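PDB 3M5K: putative NADH dehydrogenase/NAD(P)H nitroreductase from Parabacteroides distasonis, which binds flavin mononucleotide and probably acts as an FMN-dependent oxidoreductase of the nitroreductase family. Local coordinates for residues N92-D97 against A120-P125; D126-V131 against H140-N145. One frame throughout, in Å; residues are numbered along the deposited sequence. Where two conformers were deposited one is given.

Interaction 1 of 2, residues N92-D97 against A120-P125; sequences NAWFLD and AVYPYP. With FMN (flavin mononucleotide), chain C; FMN (flavin mononucleotide), chain E.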
loop_
_atom_site.group_PDB
_atom_site.type_symbol
_atom_site.label_atom_id
_atom_site.label_comp_id
_atom_site.label_asym_id
_atom_site.label_seq_id
_atom_site.Cartn_x
_atom_site.Cartn_y
_atom_site.Cartn_z
ATOM N N ASN A 92 -14.440 7.727 1.227
ATOM C CA ASN A 92 -13.948 7.052 2.440
ATOM C C ASN A 92 -12.848 5.991 2.259
ATOM O O ASN A 92 -12.465 5.325 3.232
ATOM C CB ASN A 92 -15.129 6.437 3.189
ATOM C CG ASN A 92 -16.077 7.481 3.722
ATOM O OD1 ASN A 92 -15.664 8.433 4.399
ATOM N ND2 ASN A 92 -17.353 7.316 3.415
ATOM N N ALA A 93 -12.360 5.791 1.029
ATOM C CA ALA A 93 -11.324 4.784 0.788
ATOM C C ALA A 93 -10.254 5.154 -0.219
ATOM O O ALA A 93 -9.270 4.397 -0.356
ATOM C CB ALA A 93 -11.953 3.380 0.456
ATOM N N TRP A 94 -10.368 6.303 -0.912
ATOM C CA TRP A 94 -9.384 6.607 -1.947
ATOM C C TRP A 94 -7.949 6.580 -1.353
ATOM O O TRP A 94 -7.031 6.132 -2.008
ATOM C CB TRP A 94 -9.639 7.984 -2.633
ATOM C CG TRP A 94 -9.411 9.143 -1.743
ATOM C CD1 TRP A 94 -10.342 9.787 -0.980
ATOM C CD2 TRP A 94 -8.160 9.819 -1.500
ATOM N NE1 TRP A 94 -9.766 10.807 -0.311
ATOM C CE2 TRP A 94 -8.424 10.845 -0.583
ATOM C CE3 TRP A 94 -6.840 9.616 -1.939
ATOM C CZ2 TRP A 94 -7.422 11.678 -0.072
ATOM C CZ3 TRP A 94 -5.859 10.480 -1.489
ATOM C CH2 TRP A 94 -6.153 11.474 -0.527
ATOM N N PHE A 95 -7.783 7.100 -0.128
ATOM C CA PHE A 95 -6.464 7.207 0.517
ATOM C C PHE A 95 -5.886 5.825 0.923
ATOM O O PHE A 95 -4.674 5.665 1.078
ATOM C CB PHE A 95 -6.497 8.173 1.724
ATOM C CG PHE A 95 -7.670 7.982 2.622
ATOM C CD1 PHE A 95 -7.642 6.989 3.621
ATOM C CD2 PHE A 95 -8.840 8.727 2.446
ATOM C CE1 PHE A 95 -8.735 6.778 4.424
ATOM C CE2 PHE A 95 -9.953 8.510 3.240
ATOM C CZ PHE A 95 -9.901 7.536 4.248
ATOM N N LEU A 96 -6.753 4.836 1.053
ATOM C CA LEU A 96 -6.329 3.451 1.290
ATOM C C LEU A 96 -5.948 2.789 -0.045
ATOM O O LEU A 96 -4.819 2.337 -0.210
ATOM C CB LEU A 96 -7.454 2.708 1.974
ATOM C CG LEU A 96 -7.960 3.337 3.301
ATOM C CD1 LEU A 96 -9.063 2.519 3.869
ATOM C CD2 LEU A 96 -6.805 3.531 4.332
ATOM N N ASP A 97 -6.876 2.799 -1.004
ATOM C CA ASP A 97 -6.645 2.274 -2.337
ATOM C C ASP A 97 -5.383 2.862 -2.938
ATOM O O ASP A 97 -4.560 2.145 -3.536
ATOM C CB ASP A 97 -7.785 2.612 -3.298
ATOM C CG ASP A 97 -9.147 1.984 -2.927
ATOM O OD1 ASP A 97 -9.332 1.311 -1.877
ATOM O OD2 ASP A 97 -10.062 2.207 -3.736
ATOM N N ALA A 120 5.276 12.774 0.671
ATOM C CA ALA A 120 3.890 13.042 1.046
ATOM C C ALA A 120 3.369 14.339 0.455
ATOM O O ALA A 120 4.108 15.323 0.367
ATOM C CB ALA A 120 3.738 13.080 2.574
ATOM N N VAL A 121 2.090 14.346 0.070
ATOM C CA VAL A 121 1.376 15.580 -0.237
ATOM C C VAL A 121 0.217 15.718 0.765
ATOM O O VAL A 121 0.346 16.374 1.804
ATOM C CB VAL A 121 0.982 15.644 -1.739
ATOM C CG1 VAL A 121 0.224 16.915 -2.043
ATOM C CG2 VAL A 121 2.235 15.516 -2.624
ATOM N N TYR A 122 -0.878 15.003 0.522
ATOM C CA TYR A 122 -1.875 14.751 1.531
ATOM C C TYR A 122 -1.189 14.124 2.768
ATOM O O TYR A 122 -0.275 13.287 2.610
ATOM C CB TYR A 122 -2.950 13.779 0.964
ATOM C CG TYR A 122 -3.994 13.316 1.964
ATOM C CD1 TYR A 122 -5.219 13.968 2.073
ATOM C CD2 TYR A 122 -3.783 12.182 2.755
ATOM C CE1 TYR A 122 -6.207 13.520 2.962
ATOM C CE2 TYR A 122 -4.736 11.738 3.618
ATOM C CZ TYR A 122 -5.948 12.404 3.734
ATOM O OH TYR A 122 -6.891 11.948 4.633
ATOM N N PRO A 123 -1.622 14.514 3.986
ATOM C CA PRO A 123 -2.736 15.401 4.363
ATOM C C PRO A 123 -2.360 16.880 4.604
ATOM O O PRO A 123 -3.136 17.606 5.246
ATOM C CB PRO A 123 -3.198 14.796 5.694
ATOM C CG PRO A 123 -1.916 14.371 6.309
ATOM C CD PRO A 123 -1.017 13.918 5.186
ATOM N N TYR A 124 -1.219 17.305 4.077
ATOM C CA TYR A 124 -0.664 18.660 4.408
ATOM C C TYR A 124 -1.204 19.729 3.454
ATOM O O TYR A 124 -0.848 19.737 2.258
ATOM C CB TYR A 124 0.862 18.641 4.336
ATOM C CG TYR A 124 1.480 17.621 5.214
ATOM C CD1 TYR A 124 1.603 17.835 6.592
ATOM C CD2 TYR A 124 1.900 16.393 4.702
ATOM C CE1 TYR A 124 2.151 16.877 7.409
ATOM C CE2 TYR A 124 2.470 15.429 5.533
ATOM C CZ TYR A 124 2.580 15.678 6.874
ATOM O OH TYR A 124 3.143 14.723 7.690
ATOM N N PRO A 125 -2.053 20.625 3.954
ATOM C CA PRO A 125 -2.619 21.624 3.033
ATOM C C PRO A 125 -1.652 22.479 2.222
ATOM O O PRO A 125 -2.006 22.872 1.106
ATOM C CB PRO A 125 -3.492 22.498 3.945
ATOM C CG PRO A 125 -3.874 21.571 5.084
ATOM C CD PRO A 125 -2.625 20.765 5.313
HETATM N N1 FMN C . 10.443 10.693 2.138
HETATM C C2 FMN C . 10.845 11.974 1.786
HETATM O O2 FMN C . 12.005 12.209 1.422
HETATM N N3 FMN C . 9.944 13.014 1.829
HETATM C C4 FMN C . 8.641 12.860 2.249
HETATM O O4 FMN C . 7.914 13.841 2.245
HETATM C C4A FMN C . 8.212 11.576 2.628
HETATM N N5 FMN C . 6.910 11.357 3.093
HETATM C C5A FMN C . 6.480 10.044 3.254
HETATM C C6 FMN C . 5.131 9.823 3.518
HETATM C C7 FMN C . 4.608 8.532 3.643
HETATM C C7M FMN C . 3.097 8.464 3.912
HETATM C C8 FMN C . 5.480 7.398 3.486
HETATM C C8M FMN C . 5.036 5.949 3.586
HETATM C C9 FMN C . 6.821 7.623 3.235
HETATM C C9A FMN C . 7.359 8.953 3.112
HETATM N N10 FMN C . 8.741 9.208 2.880
HETATM C C10 FMN C . 9.138 10.497 2.558
HETATM C "C1'" FMN C . 9.785 8.124 2.806
HETATM C "C2'" FMN C . 10.162 7.693 4.232
HETATM O "O2'" FMN C . 11.091 8.605 4.804
HETATM C "C3'" FMN C . 10.755 6.273 4.234
HETATM O "O3'" FMN C . 9.822 5.323 3.742
HETATM C "C4'" FMN C . 11.300 5.862 5.597
HETATM O "O4'" FMN C . 12.405 6.691 5.994
HETATM C "C5'" FMN C . 11.709 4.389 5.575
HETATM O "O5'" FMN C . 12.768 4.173 4.658
HETATM P P FMN C . 12.671 3.151 3.414
HETATM O O1P FMN C . 12.406 1.768 3.995
HETATM O O2P FMN C . 11.592 3.596 2.422
HETATM O O3P FMN C . 13.996 3.222 2.709
HETATM N N1 FMN E . -13.409 -7.153 0.141
HETATM C C2 FMN E . -14.338 -7.790 0.966
HETATM O O2 FMN E . -14.786 -8.912 0.675
HETATM N N3 FMN E . -14.813 -7.156 2.082
HETATM C C4 FMN E . -14.393 -5.885 2.425
HETATM O O4 FMN E . -14.857 -5.378 3.453
HETATM C C4A FMN E . -13.461 -5.228 1.584
HETATM N N5 FMN E . -13.044 -3.911 1.829
HETATM C C5A FMN E . -11.972 -3.401 1.146
HETATM C C6 FMN E . -11.450 -2.179 1.545
HETATM C C7 FMN E . -10.315 -1.662 0.935
HETATM C C7M FMN E . -9.752 -0.325 1.382
HETATM C C8 FMN E . -9.704 -2.366 -0.108
HETATM C C8M FMN E . -8.451 -1.808 -0.754
HETATM C C9 FMN E . -10.236 -3.601 -0.507
HETATM C C9A FMN E . -11.384 -4.128 0.100
HETATM N N10 FMN E . -11.973 -5.336 -0.327
HETATM C C10 FMN E . -12.966 -5.894 0.448
HETATM C "C1'" FMN E . -11.455 -6.062 -1.537
HETATM C "C2'" FMN E . -12.012 -5.429 -2.837
HETATM O "O2'" FMN E . -13.395 -5.756 -3.015
HETATM C "C3'" FMN E . -11.154 -5.840 -4.035
HETATM O "O3'" FMN E . -9.826 -5.395 -3.857
HETATM C "C4'" FMN E . -11.706 -5.362 -5.379
HETATM O "O4'" FMN E . -12.923 -6.036 -5.645
HETATM C "C5'" FMN E . -10.723 -5.613 -6.501
HETATM O "O5'" FMN E . -10.579 -7.031 -6.640
HETATM P P FMN E . -9.160 -7.704 -6.472
HETATM O O1P FMN E . -8.205 -7.195 -7.529
HETATM O O2P FMN E . -8.656 -7.462 -5.050
HETATM O O3P FMN E . -9.445 -9.214 -6.692
#
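Trp94 and Tyr122 carry this contact as a T-shaped aromatic pair. The six-membered ring of Trp94 brings its CZ2-CH2 edge over one face of the Tyr122 ring; the centroids are 5.0 Å apart, the planes stand at 76°, and Trp94 CH2 comes to 3.7 Å from Tyr122 CD1. Tyr122 reaches across because its CG lies anti to the backbone N (chi1 174°), which throws the ring out of the loop toward helix 94-111. Pro123 CB covers the other face of that ring, a position the cis peptide bond between the two residues probably favours.

The apolar remainder is looser. Phe95 CB lies over the rim of one Trp94 face and makes only a loose approach to Tyr122 CE2, at 4.4 Å. With an alanine here instead of Tyr122, the Trp94 edge would probably lose the face it points at, and Pro123 CB the ring it covers. Phe95 and Tyr122 both also pack on Phe95 of the second subunit.

Backbone bonds shape both segments: Ala93 O, at the N-cap residue, accepts from Leu96 N and Asp97 N, and Tyr124 N donates to Val121 O at 2.9 Å.

Each segment also meets a different flavin. Ala120 N donates to O4 of FMN chain C at 3.3 Å (angle 153°), and its small methyl fits close beside the flavin, 3.6 Å from CB to N5. Leu96 CD1 touches C7M of FMN chain E at 3.8 Å, while Asp97 OD1 lies 3.4 Å from C8M of that flavin; the Asp97 carboxylate is held by hydrogen bonds from Ser43 OG to OD2 and from Ser44 N to OD1. Two FMN sites, each built from both subunits, are the hallmark of the nitroreductase dimer.

Interaction 2 of 2, residues D126-V131 against H140-N145; sequences DRIEIV and HIMPLN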
loop_
_atom_site.group_PDB
_atom_site.type_symbol
_atom_site.label_atom_id
_atom_site.label_comp_id
_atom_site.label_asym_id
_atom_site.label_seq_id
_atom_site.Cartn_x
_atom_site.Cartn_y
_atom_site.Cartn_z
ATOM N N ASP A 126 -0.462 22.775 2.751
ATOM C CA ASP A 126 0.517 23.562 1.969
ATOM C C ASP A 126 1.130 22.771 0.809
ATOM O O ASP A 126 1.308 23.304 -0.308
ATOM C CB ASP A 126 1.586 24.178 2.856
ATOM C CG ASP A 126 2.371 23.167 3.625
ATOM O OD1 ASP A 126 1.808 22.222 4.206
ATOM O OD2 ASP A 126 3.594 23.335 3.629
ATOM N N ARG A 127 1.330 21.473 1.023
ATOM C CA ARG A 127 1.832 20.613 -0.035
ATOM C C ARG A 127 0.744 20.375 -1.072
ATOM O O ARG A 127 1.025 20.399 -2.274
ATOM C CB ARG A 127 2.358 19.304 0.531
ATOM C CG ARG A 127 3.364 19.463 1.664
ATOM C CD ARG A 127 4.107 18.135 1.916
ATOM N NE ARG A 127 4.672 18.103 3.263
ATOM C CZ ARG A 127 5.319 17.071 3.817
ATOM N NH1 ARG A 127 5.522 15.945 3.143
ATOM N NH2 ARG A 127 5.774 17.173 5.073
ATOM N N ILE A 128 -0.493 20.156 -0.614
ATOM C CA ILE A 128 -1.611 19.971 -1.512
ATOM C C ILE A 128 -1.762 21.204 -2.423
ATOM O O ILE A 128 -1.999 21.075 -3.639
ATOM C CB ILE A 128 -2.951 19.683 -0.736
ATOM C CG1 ILE A 128 -2.878 18.325 0.039
ATOM C CG2 ILE A 128 -4.186 19.754 -1.691
ATOM C CD1 ILE A 128 -3.936 18.226 1.193
ATOM N N GLU A 129 -1.694 22.406 -1.822
ATOM C CA GLU A 129 -1.849 23.644 -2.610
ATOM C C GLU A 129 -0.923 23.728 -3.810
ATOM O O GLU A 129 -1.378 23.968 -4.929
ATOM C CB GLU A 129 -1.671 24.870 -1.724
ATOM C CG GLU A 129 -2.043 26.186 -2.368
ATOM C CD GLU A 129 -1.052 26.694 -3.375
ATOM O OE1 GLU A 129 0.172 26.574 -3.159
ATOM O OE2 GLU A 129 -1.525 27.245 -4.390
ATOM N N ILE A 130 0.363 23.446 -3.618
ATOM C CA ILE A 130 1.320 23.645 -4.687
ATOM C C ILE A 130 1.211 22.577 -5.752
ATOM O O ILE A 130 1.319 22.863 -6.942
ATOM C CB ILE A 130 2.769 23.835 -4.136
ATOM C CG1 ILE A 130 3.709 24.298 -5.267
ATOM C CG2 ILE A 130 3.319 22.556 -3.398
ATOM C CD1 ILE A 130 5.047 24.744 -4.754
ATOM N N VAL A 131 0.938 21.342 -5.337
ATOM C CA VAL A 131 0.784 20.267 -6.291
ATOM C C VAL A 131 -0.472 20.444 -7.109
ATOM O O VAL A 131 -0.421 20.287 -8.336
ATOM C CB VAL A 131 0.868 18.871 -5.616
ATOM C CG1 VAL A 131 0.508 17.751 -6.630
ATOM C CG2 VAL A 131 2.292 18.672 -4.956
ATOM N N HIS A 140 -12.078 17.818 -7.009
ATOM C CA HIS A 140 -12.413 16.423 -6.588
ATOM C C HIS A 140 -11.248 15.414 -6.728
ATOM O O HIS A 140 -11.414 14.205 -6.449
ATOM C CB HIS A 140 -13.658 15.930 -7.327
ATOM C CG HIS A 140 -13.407 15.545 -8.740
ATOM N ND1 HIS A 140 -13.337 16.473 -9.765
ATOM C CD2 HIS A 140 -13.204 14.342 -9.312
ATOM C CE1 HIS A 140 -13.092 15.850 -10.900
ATOM N NE2 HIS A 140 -13.005 14.553 -10.656
ATOM N N ILE A 141 -10.085 15.889 -7.157
ATOM C CA ILE A 141 -8.877 15.075 -7.304
ATOM C C ILE A 141 -7.879 15.498 -6.231
ATOM O O ILE A 141 -7.465 16.668 -6.176
ATOM C CB ILE A 141 -8.281 15.182 -8.732
ATOM C CG1 ILE A 141 -9.322 14.725 -9.781
ATOM C CG2 ILE A 141 -6.943 14.424 -8.796
ATOM C CD1 ILE A 141 -9.772 13.241 -9.696
HETATM N N MSE A 142 -7.532 14.568 -5.342
HETATM C CA MSE A 142 -6.598 14.836 -4.230
HETATM C C MSE A 142 -5.253 14.174 -4.478
HETATM O O MSE A 142 -5.170 12.954 -4.606
HETATM C CB MSE A 142 -7.168 14.300 -2.918
HETATM C CG MSE A 142 -6.257 14.474 -1.708
HETATM SE SE MSE A 142 -5.768 16.332 -1.371
HETATM C CE MSE A 142 -7.627 17.010 -1.381
ATOM N N PRO A 143 -4.175 14.970 -4.522
ATOM C CA PRO A 143 -2.861 14.334 -4.620
ATOM C C PRO A 143 -2.374 13.687 -3.310
ATOM O O PRO A 143 -2.327 14.346 -2.255
ATOM C CB PRO A 143 -1.940 15.486 -5.034
ATOM C CG PRO A 143 -2.618 16.724 -4.413
ATOM C CD PRO A 143 -4.081 16.464 -4.537
ATOM N N LEU A 144 -2.050 12.384 -3.390
ATOM C CA LEU A 144 -1.593 11.643 -2.220
ATOM C C LEU A 144 -0.099 11.914 -1.995
ATOM O O LEU A 144 0.350 12.108 -0.872
ATOM C CB LEU A 144 -1.795 10.125 -2.375
ATOM C CG LEU A 144 -1.318 9.293 -1.157
ATOM C CD1 LEU A 144 -2.041 9.732 0.165
ATOM C CD2 LEU A 144 -1.565 7.784 -1.476
ATOM N N ASN A 145 0.651 11.868 -3.081
ATOM C CA ASN A 145 2.124 11.888 -3.011
ATOM C C ASN A 145 2.750 12.369 -4.308
ATOM O O ASN A 145 2.078 12.477 -5.316
ATOM C CB ASN A 145 2.669 10.498 -2.603
ATOM C CG ASN A 145 2.164 9.367 -3.491
ATOM O OD1 ASN A 145 1.938 9.548 -4.692
ATOM N ND2 ASN A 145 1.953 8.190 -2.893
#
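Ile128 sets three of its carbons against the selenium of Met142, a selenomethionine introduced for the crystallography. CD1 is 3.7 Å from SE, and CG1 and CG2 are each 3.8 Å from it, with Ile128 lying roughly perpendicular to the Met142 chain. Met142 gets there by a bent route: its CG leaves anti to the backbone N (chi1 178°), then the chain folds at chi2 and chi3 and turns SE toward the helix. Two conformers of this residue were modelled, so these SE distances describe one of them and the contact in the other is uncertain. A flexible, unbranched side chain suits such a place, since it can mould itself to the rigid branches of isoleucine.

The second apolar pair joins Val131 to Pro143. Val131 CG1 lies 3.7 Å from Pro143 CB and 4.0 Å from Pro143 CG, and the two side chains run alongside each other but point opposite ways. Both residues are buried and both are short, which probably helps helix and strand approach, their axes passing at 8.8 Å with an angle of 115° between their directions. Ile128 CG2 adds only a loose touch on Pro143 CD.

No hydrogen bond crosses between the segments. The helix closes its own polar groups, as where Val131 N donates to Arg127 O. Proline has no N-H to give, yet its carbonyl still pairs with the backbone of Tyr122. Arg127 turns to other work, donating to Ala120 O, making a cation-pi contact with Tyr124 and a weak bond to FMN.

Helix 125-135 thus packs through Ile128 and Val131 against strand 141-150, which runs between strands 79-86 and 115-120 in the antiparallel sheet; Leu144 points away from this helix and packs on helix 94-111.

How the interactions relate
Both contacts are partly buried and lie side by side, their centres about 9 Å apart. They follow one another along the chain: the loop 120-125 of interaction 1 leads straight into the helix that opens interaction 2. Interaction 1 sets a helix against a loop through an edge-to-face aromatic pair, with an FMN site beside each segment; interaction 2 lays a helix on a strand of the sheet through aliphatic and selenium contacts. Both reach the second subunit, but interaction 1 does so through the touching residues Phe95 and Tyr122 themselves, interaction 2 through Ile141 and Leu144. Strand 141-150 ties the two together, for Val121 N probably bonds to Leu144 O.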